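Local coordinates for bifunctional thiamine biosynthesis protein ThiDN (Methanocaldococcus jannaschii DSM 2661, PDB 2PHP) that probably phosphorylates hydroxymethylpyrimidine and its phosphate and, through the C-terminal ThiN domain present here, condenses the resulting diphosphate with a thiazole phosphate to give thiamine phosphate, at residues Y17-Y20 / L21-M25; L29-E32 / V33-I37; T134-A137 / C138-F141; V170-K173 / V174-I177. One frame throughout, in Å; residues are numbered along the deposited sequence.

How the interactions relate
All four contacts are local ones within the ThiN domain and follow one another along the chain, from 17-25 through 29-37 and 134-141 to 170-177. Interactions 1, 2 and 4 form a connected group: helix 8-22, the start of strand 37-40 and helix 167-185 meet around V171, whose CG2 lies 3.5 Å from CD1 of I37 and 3.4 Å from CD2 of L22. The centres of interactions 1 and 4 are about 11 Å apart. Interaction 3 stands apart on helix 129-141, its centre about 29 Å from that of interaction 1 and across the chain's centre. Three contacts thus share one hydrophobic region, while interaction 3 covers the sheet at strands 115-117 and 147-150.

Interaction 1 (Y17-Y20 / L21-M25); sequences YAIY and LLKKM
Y17 and L21, one turn apart on helix 8-22, make the aromatic part of this contact. L21 CG sits over one face of the Y17 ring, offset toward its rim, in a CH-pi contact 4.1 Å from the centroid and 24° off the ring normal. Its two methyls reach different parts of the tyrosine: CD1 lies 3.5 Å from Y17 CE2, and CD2 lies 3.5 Å from Y17 OH. The ring comes to this place because its CG is anti to the backbone N (chi1 -176°), which swings it along the helix toward the next turn. A branched leucine suits the site, since its forked end spreads across a flat surface. An alanine in place of Y17 would probably take away the ring face under L21 CG and leave a gap beside its methyls.

The polar contact is looser. K24, extended beyond CG, crosses Y20 and gives a weak hydrogen bond from NZ to Y20 OH (3.2 Å), while its CE comes to 3.6 Å from Y20 CZ. The hydroxyl has a second weak partner, E72 of the second subunit. K23 NZ forms a salt bridge with D70 of the second subunit.

Backbone bonds hold the scaffold: L21 N to Y17 O, L22 N to A18 O and K23 N to I19 O. A type I turn from L22 to M25, a selenomethionine, follows.

Y17 and L21 also pack on Y5 of the second subunit. Within the chain, A18 and L22 face V171 of helix 167-185, and I19 packs on strands 37-40 and 65-67.

Interaction 2 (L29-E32 / V33-I37); sequences LIPE and VGSNI
P31 and V33 meet within a type I beta turn, P31 to G34, in the loop that leads into strand 37-40. The turn is closed by G34 N bonding to P31 O at 2.9 Å, with the donor well above the carbonyl plane, 65° out of it. Proline suits the first position because its ring makes a stiff, apolar wall: CG comes to 4.2 Å from V33 CG2 and lies 3.3 Å from G34 O, while CD turns toward S35. V33 brings that methyl near through its first torsion: with CG1 anti to the carbonyl carbon (chi1 -64°), CG2 falls between the backbone N and that carbon. An alanine in place of P31 would probably leave V33 CG2 and S35 without their ring partner and give the backbone before the turn more freedom.

E32, between them, contributes mainly its backbone, and its exposed carboxylate suits a turn corner. The E157 carboxylate accepts a hydrogen bond from E32 N and a weak one from V33 N. V33 and E32 also pack on V33 of the third subunit, an apolar meeting that suits valine. G34 leaves the turn with a positive phi of 80°, a conformation that favours glycine. S35 is buried, but its hydroxyl is satisfied by the backbone O of N98; the same OG lies only 3.0 Å from P31 CD.

Interaction 3 (T134-A137 / C138-F141); sequences TKIA and CEKF
On helix 129-141, the connecting helix of the beta-alpha-beta unit between strands 115-117 and 147-150, K135 and E139 cross at the surface one turn apart. K135 is fully extended, so its aliphatic chain rather than its ammonium end runs past the glutamate: CG lies 3.7 Å and CE 3.4 Å from E139 OE2. NZ itself stays 4.6 Å from that oxygen, beyond a salt bridge, and the opposite charges can attract only loosely. Long, flexible charged residues suit such an exposed face.

One residue on, K140 bends at chi3 and chi4 (-73° and 65°) and folds its end back over I136, placing NZ 3.3 Å from I136 CG2. That nitrogen gives a weak hydrogen bond to S117 O, at the edge of the sheet, which is consistent with the curl of the chain.

On the buried side the residues are small. T134 CG2 and C138 SG meet at 4.1 Å, with I148 of strand 147-150 packing on both; T134 OG1 is satisfied by M130 O, as a threonine hydroxyl inside a helix often is by a carbonyl one turn back. A137 also faces I148.

The backbone keeps helical spacing, E139 N to K135 O being nearly straight (2.8 Å, N-H...O 172°). F141 N to A137 O is weak, and A137 O also accepts a hydrogen bond from S116 OG. A face of small residues packed on strand 147-150 and helix 77-87, with lysines and a glutamate at the surface, is characteristic of the helix in a beta-alpha-beta crossover.

Interaction 4 (V170-K173 / V174-I177); sequences VVKK and VEVI
With chi1 of V174 at 166°, CG1 stands opposite the backbone N and CG2 swings back beside that N, where it meets V170 one turn earlier on helix 167-185, a helix packed between the central sheet and helix 8-22. CG2 lies 4.3 Å from V170 CG1 and 3.3 Å from V170 O, and the pair lies side by side on the face turned to the sheet. Two beta-branched valines suit this buried face because their methyls sit close to the backbone; both pack on M97 of strand 95-100 and V162 of strand 159-164. V171 packs instead on A18, L21 and L22 of helix 8-22.

The backbone bonds are regular. V174 N reaches V170 O at 3.0 Å, in the carbonyl plane, and I177 N binds K173 O in the same manner, while I177 CG1 also touches K173 O at 3.4 Å.

The lysines and the glutamate have other tasks. K173 is extended beyond CG, and its NZ forms a salt bridge with D146 and a hydrogen bond to L163 O. K172 NZ makes a weak hydrogen bond with Y5 OH of the second subunit. E175, extended beyond CG, reaches K172 O through a water: a single molecule donates to E175 OE1 at 2.6 Å and to K172 O at 2.7 Å. K172 O therefore serves two donors, this water and V176 N at 3.3 Å.

Interaction 1 (Y17-Y20 / L21-M25)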
ATOM      1  N   TYR B  17      17.702   0.001  -2.299  1.00 25.98           N
ATOM      2  CA  TYR B  17      18.151  -1.335  -2.666  1.00 27.33           C
ATOM      3  C   TYR B  17      18.122  -2.252  -1.447  1.00 26.61           C
ATOM      4  O   TYR B  17      17.806  -3.431  -1.565  1.00 26.87           O
ATOM      5  CB  TYR B  17      19.566  -1.306  -3.260  1.00 27.36           C
ATOM      6  CG  TYR B  17      20.003  -2.668  -3.744  1.00 29.91           C
ATOM      7  CD1 TYR B  17      19.319  -3.312  -4.779  1.00 31.77           C
ATOM      8  CD2 TYR B  17      21.068  -3.335  -3.147  1.00 30.41           C
ATOM      9  CE1 TYR B  17      19.686  -4.591  -5.204  1.00 32.14           C
ATOM     10  CE2 TYR B  17      21.444  -4.608  -3.563  1.00 31.88           C
ATOM     11  CZ  TYR B  17      20.747  -5.228  -4.588  1.00 33.69           C
ATOM     12  OH  TYR B  17      21.104  -6.495  -4.985  1.00 36.63           O
ATOM     13  N   ALA B  18      18.453  -1.709  -0.278  1.00 25.56           N
ATOM     14  CA  ALA B  18      18.431  -2.505   0.944  1.00 25.76           C
ATOM     15  C   ALA B  18      17.025  -3.052   1.170  1.00 28.27           C
ATOM     16  O   ALA B  18      16.865  -4.200   1.587  1.00 29.06           O
ATOM     17  CB  ALA B  18      18.857  -1.658   2.138  1.00 23.15           C
ATOM     18  N   ILE B  19      16.012  -2.230   0.886  1.00 26.70           N
ATOM     19  CA  ILE B  19      14.615  -2.627   1.066  1.00 28.56           C
ATOM     20  C   ILE B  19      14.223  -3.685   0.023  1.00 28.72           C
ATOM     21  O   ILE B  19      13.497  -4.643   0.328  1.00 27.17           O
ATOM     22  CB  ILE B  19      13.653  -1.400   0.941  1.00 28.24           C
ATOM     23  CG1 ILE B  19      13.961  -0.368   2.028  1.00 28.93           C
ATOM     24  CG2 ILE B  19      12.205  -1.852   1.057  1.00 28.34           C
ATOM     25  CD1 ILE B  19      13.736  -0.872   3.436  1.00 31.59           C
ATOM     26  N   TYR B  20      14.703  -3.502  -1.203  1.00 28.17           N
ATOM     27  CA  TYR B  20      14.421  -4.442  -2.282  1.00 31.09           C
ATOM     28  C   TYR B  20      14.936  -5.823  -1.864  1.00 32.30           C
ATOM     29  O   TYR B  20      14.306  -6.846  -2.150  1.00 33.15           O
ATOM     30  CB  TYR B  20      15.104  -3.973  -3.567  1.00 30.42           C
ATOM     31  CG  TYR B  20      15.086  -4.973  -4.707  1.00 33.77           C
ATOM     32  CD1 TYR B  20      13.982  -5.089  -5.557  1.00 33.54           C
ATOM     33  CD2 TYR B  20      16.185  -5.807  -4.936  1.00 34.80           C
ATOM     34  CE1 TYR B  20      13.978  -6.013  -6.613  1.00 33.45           C
ATOM     35  CE2 TYR B  20      16.191  -6.728  -5.981  1.00 35.44           C
ATOM     36  CZ  TYR B  20      15.088  -6.828  -6.814  1.00 35.22           C
ATOM     37  OH  TYR B  20      15.117  -7.751  -7.840  1.00 35.72           O
ATOM     38  N   LEU B  21      16.076  -5.849  -1.174  1.00 32.79           N
ATOM     39  CA  LEU B  21      16.658  -7.108  -0.709  1.00 35.35           C
ATOM     40  C   LEU B  21      15.843  -7.670   0.451  1.00 37.46           C
ATOM     41  O   LEU B  21      15.630  -8.883   0.553  1.00 37.26           O
ATOM     42  CB  LEU B  21      18.111  -6.903  -0.256  1.00 33.38           C
ATOM     43  CG  LEU B  21      19.159  -6.600  -1.339  1.00 35.00           C
ATOM     44  CD1 LEU B  21      20.525  -6.351  -0.704  1.00 32.06           C
ATOM     45  CD2 LEU B  21      19.232  -7.773  -2.314  1.00 33.06           C
ATOM     46  N   LEU B  22      15.382  -6.778   1.322  1.00 38.66           N
ATOM     47  CA  LEU B  22      14.597  -7.182   2.478  1.00 39.83           C
ATOM     48  C   LEU B  22      13.290  -7.845   2.044  1.00 39.93           C
ATOM     49  O   LEU B  22      12.888  -8.865   2.609  1.00 38.55           O
ATOM     50  CB  LEU B  22      14.288  -5.963   3.349  1.00 41.79           C
ATOM     51  CG  LEU B  22      14.507  -6.067   4.861  1.00 45.31           C
ATOM     52  CD1 LEU B  22      13.931  -7.376   5.377  1.00 48.15           C
ATOM     53  CD2 LEU B  22      15.988  -5.982   5.172  1.00 46.78           C
ATOM     54  N   LYS B  23      12.636  -7.273   1.036  1.00 40.36           N
ATOM     55  CA  LYS B  23      11.369  -7.813   0.557  1.00 43.96           C
ATOM     56  C   LYS B  23      11.500  -9.240   0.036  1.00 45.63           C
ATOM     57  O   LYS B  23      10.504  -9.952  -0.073  1.00 45.63           O
ATOM     58  CB  LYS B  23      10.781  -6.916  -0.536  1.00 45.52           C
ATOM     59  CG  LYS B  23      10.343  -5.549  -0.035  1.00 48.69           C
ATOM     60  CD  LYS B  23       9.762  -4.655  -1.132  1.00 51.41           C
ATOM     61  CE  LYS B  23       8.441  -5.188  -1.667  1.00 53.52           C
ATOM     62  NZ  LYS B  23       8.600  -6.502  -2.347  1.00 55.94           N
ATOM     63  N   LYS B  24      12.726  -9.651  -0.283  1.00 46.31           N
ATOM     64  CA  LYS B  24      12.985 -10.999  -0.789  1.00 47.50           C
ATOM     65  C   LYS B  24      13.329 -11.973   0.323  1.00 48.58           C
ATOM     66  O   LYS B  24      13.430 -13.177   0.092  1.00 48.55           O
ATOM     67  CB  LYS B  24      14.151 -11.000  -1.785  1.00 48.41           C
ATOM     68  CG  LYS B  24      13.837 -10.350  -3.132  1.00 48.86           C
ATOM     69  CD  LYS B  24      14.943 -10.640  -4.144  1.00 51.19           C
ATOM     70  CE  LYS B  24      14.563 -10.140  -5.530  1.00 53.86           C
ATOM     71  NZ  LYS B  24      15.441 -10.661  -6.608  1.00 56.60           N
HETATM   72  N   MSE B  25      13.542 -11.442   1.516  1.00 48.41           N
HETATM   73  CA  MSE B  25      13.901 -12.254   2.671  1.00 49.82           C
HETATM   74  C   MSE B  25      12.688 -12.761   3.431  1.00 48.11           C
HETATM   75  O   MSE B  25      11.602 -12.198   3.334  1.00 48.07           O
HETATM   76  CB  MSE B  25      14.745 -11.431   3.645  1.00 53.82           C
HETATM   77  CG  MSE B  25      16.234 -11.649   3.565  1.00 58.40           C
HETATM   78 SE   MSE B  25      17.149 -10.331   4.628  1.00 66.21          SE
HETATM   79  CE  MSE B  25      17.703  -9.224   3.156  1.00 62.58           C
TER

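Interaction 2 (L29-E32 / V33-I37)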
ATOM      1  N   LEU B  29      12.365 -11.527  12.098  1.00 31.08           N
ATOM      2  CA  LEU B  29      12.926 -10.868  13.270  1.00 29.97           C
ATOM      3  C   LEU B  29      12.352  -9.450  13.440  1.00 29.04           C
ATOM      4  O   LEU B  29      13.091  -8.470  13.573  1.00 28.21           O
ATOM      5  CB  LEU B  29      14.454 -10.841  13.150  1.00 27.85           C
ATOM      6  CG  LEU B  29      15.180 -12.186  13.346  1.00 30.83           C
ATOM      7  CD1 LEU B  29      16.684 -12.031  13.095  1.00 29.52           C
ATOM      8  CD2 LEU B  29      14.942 -12.690  14.750  1.00 29.65           C
ATOM      9  N   ILE B  30      11.024  -9.364  13.441  1.00 27.84           N
ATOM     10  CA  ILE B  30      10.320  -8.087  13.587  1.00 27.37           C
ATOM     11  C   ILE B  30       9.820  -7.863  15.010  1.00 25.94           C
ATOM     12  O   ILE B  30       9.012  -8.640  15.529  1.00 27.73           O
ATOM     13  CB  ILE B  30       9.102  -8.004  12.633  1.00 27.67           C
ATOM     14  CG1 ILE B  30       9.570  -8.200  11.189  1.00 26.84           C
ATOM     15  CG2 ILE B  30       8.396  -6.640  12.787  1.00 25.62           C
ATOM     16  CD1 ILE B  30       8.457  -8.476  10.218  1.00 29.55           C
ATOM     17  N   PRO B  31      10.289  -6.787  15.658  1.00 25.07           N
ATOM     18  CA  PRO B  31       9.855  -6.496  17.027  1.00 26.85           C
ATOM     19  C   PRO B  31       8.409  -6.005  17.036  1.00 29.21           C
ATOM     20  O   PRO B  31       7.855  -5.674  15.986  1.00 27.07           O
ATOM     21  CB  PRO B  31      10.829  -5.416  17.475  1.00 24.97           C
ATOM     22  CG  PRO B  31      11.067  -4.656  16.209  1.00 25.86           C
ATOM     23  CD  PRO B  31      11.214  -5.752  15.163  1.00 24.17           C
ATOM     24  N   GLU B  32       7.806  -5.961  18.219  1.00 29.82           N
ATOM     25  CA  GLU B  32       6.428  -5.513  18.351  1.00 32.20           C
ATOM     26  C   GLU B  32       6.254  -4.069  17.928  1.00 30.04           C
ATOM     27  O   GLU B  32       5.183  -3.684  17.462  1.00 30.91           O
ATOM     28  CB  GLU B  32       5.933  -5.698  19.788  1.00 32.58           C
ATOM     29  CG  GLU B  32       5.622  -7.135  20.110  1.00 40.80           C
ATOM     30  CD  GLU B  32       4.714  -7.752  19.061  1.00 47.37           C
ATOM     31  OE1 GLU B  32       3.575  -7.258  18.900  1.00 50.30           O
ATOM     32  OE2 GLU B  32       5.141  -8.723  18.389  1.00 49.52           O
ATOM     33  N   VAL B  33       7.299  -3.266  18.086  1.00 28.23           N
ATOM     34  CA  VAL B  33       7.208  -1.866  17.696  1.00 28.49           C
ATOM     35  C   VAL B  33       7.563  -1.668  16.224  1.00 28.18           C
ATOM     36  O   VAL B  33       7.567  -0.540  15.723  1.00 27.50           O
ATOM     37  CB  VAL B  33       8.112  -0.973  18.563  1.00 28.13           C
ATOM     38  CG1 VAL B  33       7.631  -1.016  19.994  1.00 28.97           C
ATOM     39  CG2 VAL B  33       9.569  -1.423  18.458  1.00 29.68           C
ATOM     40  N   GLY B  34       7.846  -2.773  15.537  1.00 25.26           N
ATOM     41  CA  GLY B  34       8.195  -2.703  14.131  1.00 24.65           C
ATOM     42  C   GLY B  34       9.646  -2.309  13.928  1.00 24.25           C
ATOM     43  O   GLY B  34      10.276  -1.760  14.826  1.00 23.58           O
ATOM     44  N   SER B  35      10.178  -2.577  12.741  1.00 23.02           N
ATOM     45  CA  SER B  35      11.563  -2.234  12.442  1.00 24.71           C
ATOM     46  C   SER B  35      11.648  -1.078  11.463  1.00 25.65           C
ATOM     47  O   SER B  35      10.699  -0.786  10.740  1.00 25.87           O
ATOM     48  CB  SER B  35      12.294  -3.418  11.803  1.00 23.24           C
ATOM     49  OG  SER B  35      12.297  -4.553  12.634  1.00 31.77           O
ATOM     50  N   ASN B  36      12.800  -0.421  11.440  1.00 24.85           N
ATOM     51  CA  ASN B  36      13.021   0.648  10.477  1.00 25.88           C
ATOM     52  C   ASN B  36      14.488   0.553  10.089  1.00 25.74           C
ATOM     53  O   ASN B  36      15.292  -0.037  10.815  1.00 28.77           O
ATOM     54  CB  ASN B  36      12.720   2.026  11.076  1.00 25.80           C
ATOM     55  CG  ASN B  36      12.455   3.087   9.995  1.00 26.43           C
ATOM     56  OD1 ASN B  36      12.763   2.886   8.811  1.00 26.00           O
ATOM     57  ND2 ASN B  36      11.887   4.217  10.402  1.00 24.14           N
ATOM     58  N   ILE B  37      14.834   1.094   8.934  1.00 25.97           N
ATOM     59  CA  ILE B  37      16.217   1.075   8.487  1.00 25.76           C
ATOM     60  C   ILE B  37      16.549   2.504   8.064  1.00 26.41           C
ATOM     61  O   ILE B  37      15.756   3.164   7.378  1.00 24.98           O
ATOM     62  CB  ILE B  37      16.422   0.067   7.322  1.00 26.36           C
ATOM     63  CG1 ILE B  37      17.909  -0.007   6.949  1.00 27.02           C
ATOM     64  CG2 ILE B  37      15.567   0.453   6.136  1.00 23.81           C
ATOM     65  CD1 ILE B  37      18.268  -1.187   6.082  1.00 28.51           C
TER

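Interaction 3 (T134-A137 / C138-F141)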
ATOM      1  N   THR B 134      24.032   4.119  23.169  1.00 35.58           N
ATOM      2  CA  THR B 134      24.937   3.856  22.061  1.00 37.21           C
ATOM      3  C   THR B 134      26.353   4.214  22.499  1.00 38.43           C
ATOM      4  O   THR B 134      27.295   3.450  22.278  1.00 36.89           O
ATOM      5  CB  THR B 134      24.559   4.686  20.818  1.00 37.12           C
ATOM      6  OG1 THR B 134      23.264   4.283  20.350  1.00 37.02           O
ATOM      7  CG2 THR B 134      25.585   4.489  19.706  1.00 35.26           C
ATOM      8  N   LYS B 135      26.493   5.377  23.132  1.00 40.44           N
ATOM      9  CA  LYS B 135      27.794   5.834  23.612  1.00 41.73           C
ATOM     10  C   LYS B 135      28.387   4.786  24.557  1.00 41.08           C
ATOM     11  O   LYS B 135      29.497   4.305  24.336  1.00 42.63           O
ATOM     12  CB  LYS B 135      27.641   7.180  24.331  1.00 43.26           C
ATOM     13  CG  LYS B 135      28.946   7.855  24.701  1.00 45.45           C
ATOM     14  CD  LYS B 135      28.674   9.237  25.286  1.00 49.44           C
ATOM     15  CE  LYS B 135      29.957   9.972  25.642  1.00 51.31           C
ATOM     16  NZ  LYS B 135      29.651  11.368  26.076  1.00 52.61           N
ATOM     17  N   ILE B 136      27.639   4.416  25.592  1.00 41.06           N
ATOM     18  CA  ILE B 136      28.105   3.412  26.548  1.00 41.58           C
ATOM     19  C   ILE B 136      28.556   2.128  25.850  1.00 41.04           C
ATOM     20  O   ILE B 136      29.649   1.618  26.106  1.00 41.49           O
ATOM     21  CB  ILE B 136      26.998   3.031  27.556  1.00 43.76           C
ATOM     22  CG1 ILE B 136      26.696   4.212  28.479  1.00 45.65           C
ATOM     23  CG2 ILE B 136      27.432   1.819  28.372  1.00 45.21           C
ATOM     24  CD1 ILE B 136      27.883   4.655  29.309  1.00 46.26           C
ATOM     25  N   ALA B 137      27.702   1.605  24.974  1.00 40.23           N
ATOM     26  CA  ALA B 137      27.995   0.380  24.244  1.00 40.37           C
ATOM     27  C   ALA B 137      29.273   0.496  23.424  1.00 41.22           C
ATOM     28  O   ALA B 137      30.056  -0.452  23.341  1.00 41.87           O
ATOM     29  CB  ALA B 137      26.824   0.020  23.327  1.00 40.01           C
ATOM     30  N   CYS B 138      29.480   1.649  22.803  1.00 40.70           N
ATOM     31  CA  CYS B 138      30.673   1.841  21.999  1.00 42.87           C
ATOM     32  C   CYS B 138      31.924   2.024  22.869  1.00 43.88           C
ATOM     33  O   CYS B 138      32.965   1.425  22.591  1.00 43.55           O
ATOM     34  CB  CYS B 138      30.472   3.027  21.043  1.00 42.13           C
ATOM     35  SG  CYS B 138      29.293   2.669  19.685  1.00 39.84           S
ATOM     36  N   GLU B 139      31.822   2.825  23.928  1.00 45.63           N
ATOM     37  CA  GLU B 139      32.966   3.041  24.816  1.00 47.40           C
ATOM     38  C   GLU B 139      33.366   1.710  25.448  1.00 47.19           C
ATOM     39  O   GLU B 139      34.546   1.444  25.665  1.00 47.69           O
ATOM     40  CB  GLU B 139      32.619   4.058  25.915  1.00 47.51           C
ATOM     41  CG  GLU B 139      32.139   5.402  25.381  1.00 50.73           C
ATOM     42  CD  GLU B 139      31.963   6.453  26.468  1.00 52.57           C
ATOM     43  OE1 GLU B 139      31.466   6.110  27.562  1.00 53.85           O
ATOM     44  OE2 GLU B 139      32.310   7.630  26.220  1.00 53.32           O
ATOM     45  N   LYS B 140      32.376   0.869  25.727  1.00 47.12           N
ATOM     46  CA  LYS B 140      32.620  -0.435  26.330  1.00 46.49           C
ATOM     47  C   LYS B 140      33.308  -1.387  25.351  1.00 46.53           C
ATOM     48  O   LYS B 140      34.080  -2.256  25.758  1.00 45.94           O
ATOM     49  CB  LYS B 140      31.297  -1.049  26.797  1.00 47.52           C
ATOM     50  CG  LYS B 140      31.428  -2.461  27.335  1.00 48.76           C
ATOM     51  CD  LYS B 140      30.076  -3.168  27.445  1.00 51.31           C
ATOM     52  CE  LYS B 140      29.208  -2.649  28.595  1.00 52.45           C
ATOM     53  NZ  LYS B 140      28.772  -1.230  28.449  1.00 53.83           N
ATOM     54  N   PHE B 141      33.026  -1.217  24.061  1.00 45.33           N
ATOM     55  CA  PHE B 141      33.606  -2.067  23.023  1.00 44.01           C
ATOM     56  C   PHE B 141      34.916  -1.498  22.484  1.00 44.06           C
ATOM     57  O   PHE B 141      35.720  -2.224  21.896  1.00 45.16           O
ATOM     58  CB  PHE B 141      32.603  -2.219  21.877  1.00 43.30           C
ATOM     59  CG  PHE B 141      33.104  -3.048  20.730  1.00 42.55           C
ATOM     60  CD1 PHE B 141      33.224  -4.430  20.849  1.00 42.26           C
ATOM     61  CD2 PHE B 141      33.444  -2.446  19.521  1.00 43.17           C
ATOM     62  CE1 PHE B 141      33.678  -5.205  19.779  1.00 41.80           C
ATOM     63  CE2 PHE B 141      33.898  -3.210  18.444  1.00 42.35           C
ATOM     64  CZ  PHE B 141      34.015  -4.594  18.573  1.00 42.08           C
TER

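Interaction 4 (V170-K173 / V174-I177)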
ATOM      1  N   VAL B 170      24.129  -3.297   6.127  1.00 29.98           N
ATOM      2  CA  VAL B 170      23.335  -3.651   7.292  1.00 30.19           C
ATOM      3  C   VAL B 170      22.390  -4.812   6.974  1.00 30.36           C
ATOM      4  O   VAL B 170      22.278  -5.769   7.748  1.00 30.01           O
ATOM      5  CB  VAL B 170      22.521  -2.442   7.789  1.00 27.84           C
ATOM      6  CG1 VAL B 170      21.474  -2.892   8.805  1.00 28.01           C
ATOM      7  CG2 VAL B 170      23.453  -1.429   8.426  1.00 28.16           C
ATOM      8  N   VAL B 171      21.722  -4.727   5.829  1.00 29.33           N
ATOM      9  CA  VAL B 171      20.787  -5.763   5.414  1.00 31.57           C
ATOM     10  C   VAL B 171      21.474  -7.109   5.168  1.00 33.71           C
ATOM     11  O   VAL B 171      20.882  -8.168   5.413  1.00 32.33           O
ATOM     12  CB  VAL B 171      19.995  -5.319   4.164  1.00 30.04           C
ATOM     13  CG1 VAL B 171      19.328  -6.498   3.500  1.00 33.08           C
ATOM     14  CG2 VAL B 171      18.931  -4.318   4.587  1.00 31.89           C
ATOM     15  N   LYS B 172      22.719  -7.075   4.700  1.00 34.39           N
ATOM     16  CA  LYS B 172      23.457  -8.315   4.471  1.00 34.54           C
ATOM     17  C   LYS B 172      23.720  -8.990   5.820  1.00 33.67           C
ATOM     18  O   LYS B 172      23.547 -10.201   5.943  1.00 32.44           O
ATOM     19  CB  LYS B 172      24.777  -8.034   3.742  1.00 37.01           C
ATOM     20  CG  LYS B 172      24.601  -7.538   2.305  1.00 40.52           C
ATOM     21  CD  LYS B 172      23.943  -8.585   1.417  1.00 42.77           C
ATOM     22  CE  LYS B 172      23.796  -8.081  -0.013  1.00 45.56           C
ATOM     23  NZ  LYS B 172      25.104  -7.601  -0.556  1.00 49.23           N
ATOM     24  N   LYS B 173      24.123  -8.212   6.827  1.00 31.78           N
ATOM     25  CA  LYS B 173      24.370  -8.765   8.162  1.00 31.81           C
ATOM     26  C   LYS B 173      23.075  -9.354   8.726  1.00 31.75           C
ATOM     27  O   LYS B 173      23.072 -10.462   9.284  1.00 30.57           O
ATOM     28  CB  LYS B 173      24.890  -7.688   9.124  1.00 31.92           C
ATOM     29  CG  LYS B 173      26.269  -7.149   8.780  1.00 32.91           C
ATOM     30  CD  LYS B 173      26.726  -6.098   9.788  1.00 31.74           C
ATOM     31  CE  LYS B 173      27.945  -5.335   9.288  1.00 30.71           C
ATOM     32  NZ  LYS B 173      28.396  -4.327  10.286  1.00 31.85           N
ATOM     33  N   VAL B 174      21.982  -8.601   8.586  1.00 29.62           N
ATOM     34  CA  VAL B 174      20.671  -9.038   9.067  1.00 29.07           C
ATOM     35  C   VAL B 174      20.253 -10.369   8.440  1.00 30.38           C
ATOM     36  O   VAL B 174      19.642 -11.205   9.101  1.00 30.09           O
ATOM     37  CB  VAL B 174      19.573  -7.984   8.766  1.00 27.10           C
ATOM     38  CG1 VAL B 174      18.188  -8.601   8.958  1.00 26.42           C
ATOM     39  CG2 VAL B 174      19.741  -6.772   9.686  1.00 25.18           C
ATOM     40  N   GLU B 175      20.576 -10.562   7.165  1.00 31.07           N
ATOM     41  CA  GLU B 175      20.232 -11.808   6.489  1.00 32.97           C
ATOM     42  C   GLU B 175      20.978 -12.978   7.134  1.00 32.92           C
ATOM     43  O   GLU B 175      20.423 -14.058   7.313  1.00 31.83           O
ATOM     44  CB  GLU B 175      20.590 -11.721   5.007  1.00 35.06           C
ATOM     45  CG  GLU B 175      20.402 -13.019   4.230  1.00 39.23           C
ATOM     46  CD  GLU B 175      20.746 -12.854   2.765  1.00 41.63           C
ATOM     47  OE1 GLU B 175      21.804 -12.259   2.475  1.00 44.55           O
ATOM     48  OE2 GLU B 175      19.968 -13.319   1.906  1.00 43.10           O
ATOM     49  N   VAL B 176      22.239 -12.754   7.480  1.00 33.39           N
ATOM     50  CA  VAL B 176      23.040 -13.791   8.115  1.00 34.92           C
ATOM     51  C   VAL B 176      22.391 -14.147   9.451  1.00 34.81           C
ATOM     52  O   VAL B 176      22.205 -15.326   9.767  1.00 34.40           O
ATOM     53  CB  VAL B 176      24.493 -13.300   8.356  1.00 35.31           C
ATOM     54  CG1 VAL B 176      25.273 -14.334   9.162  1.00 35.80           C
ATOM     55  CG2 VAL B 176      25.178 -13.038   7.017  1.00 36.08           C
ATOM     56  N   ILE B 177      22.034 -13.118  10.218  1.00 32.71           N
ATOM     57  CA  ILE B 177      21.403 -13.300  11.516  1.00 32.07           C
ATOM     58  C   ILE B 177      20.075 -14.037  11.375  1.00 33.27           C
ATOM     59  O   ILE B 177      19.760 -14.930  12.163  1.00 31.61           O
ATOM     60  CB  ILE B 177      21.150 -11.934  12.205  1.00 32.35           C
ATOM     61  CG1 ILE B 177      22.481 -11.278  12.571  1.00 31.51           C
ATOM     62  CG2 ILE B 177      20.285 -12.116  13.446  1.00 29.51           C
ATOM     63  CD1 ILE B 177      22.341  -9.880  13.140  1.00 34.76           C
TER
HETATM   64  O   HOH W   1      24.036 -11.814   3.830  1.00 41.10           O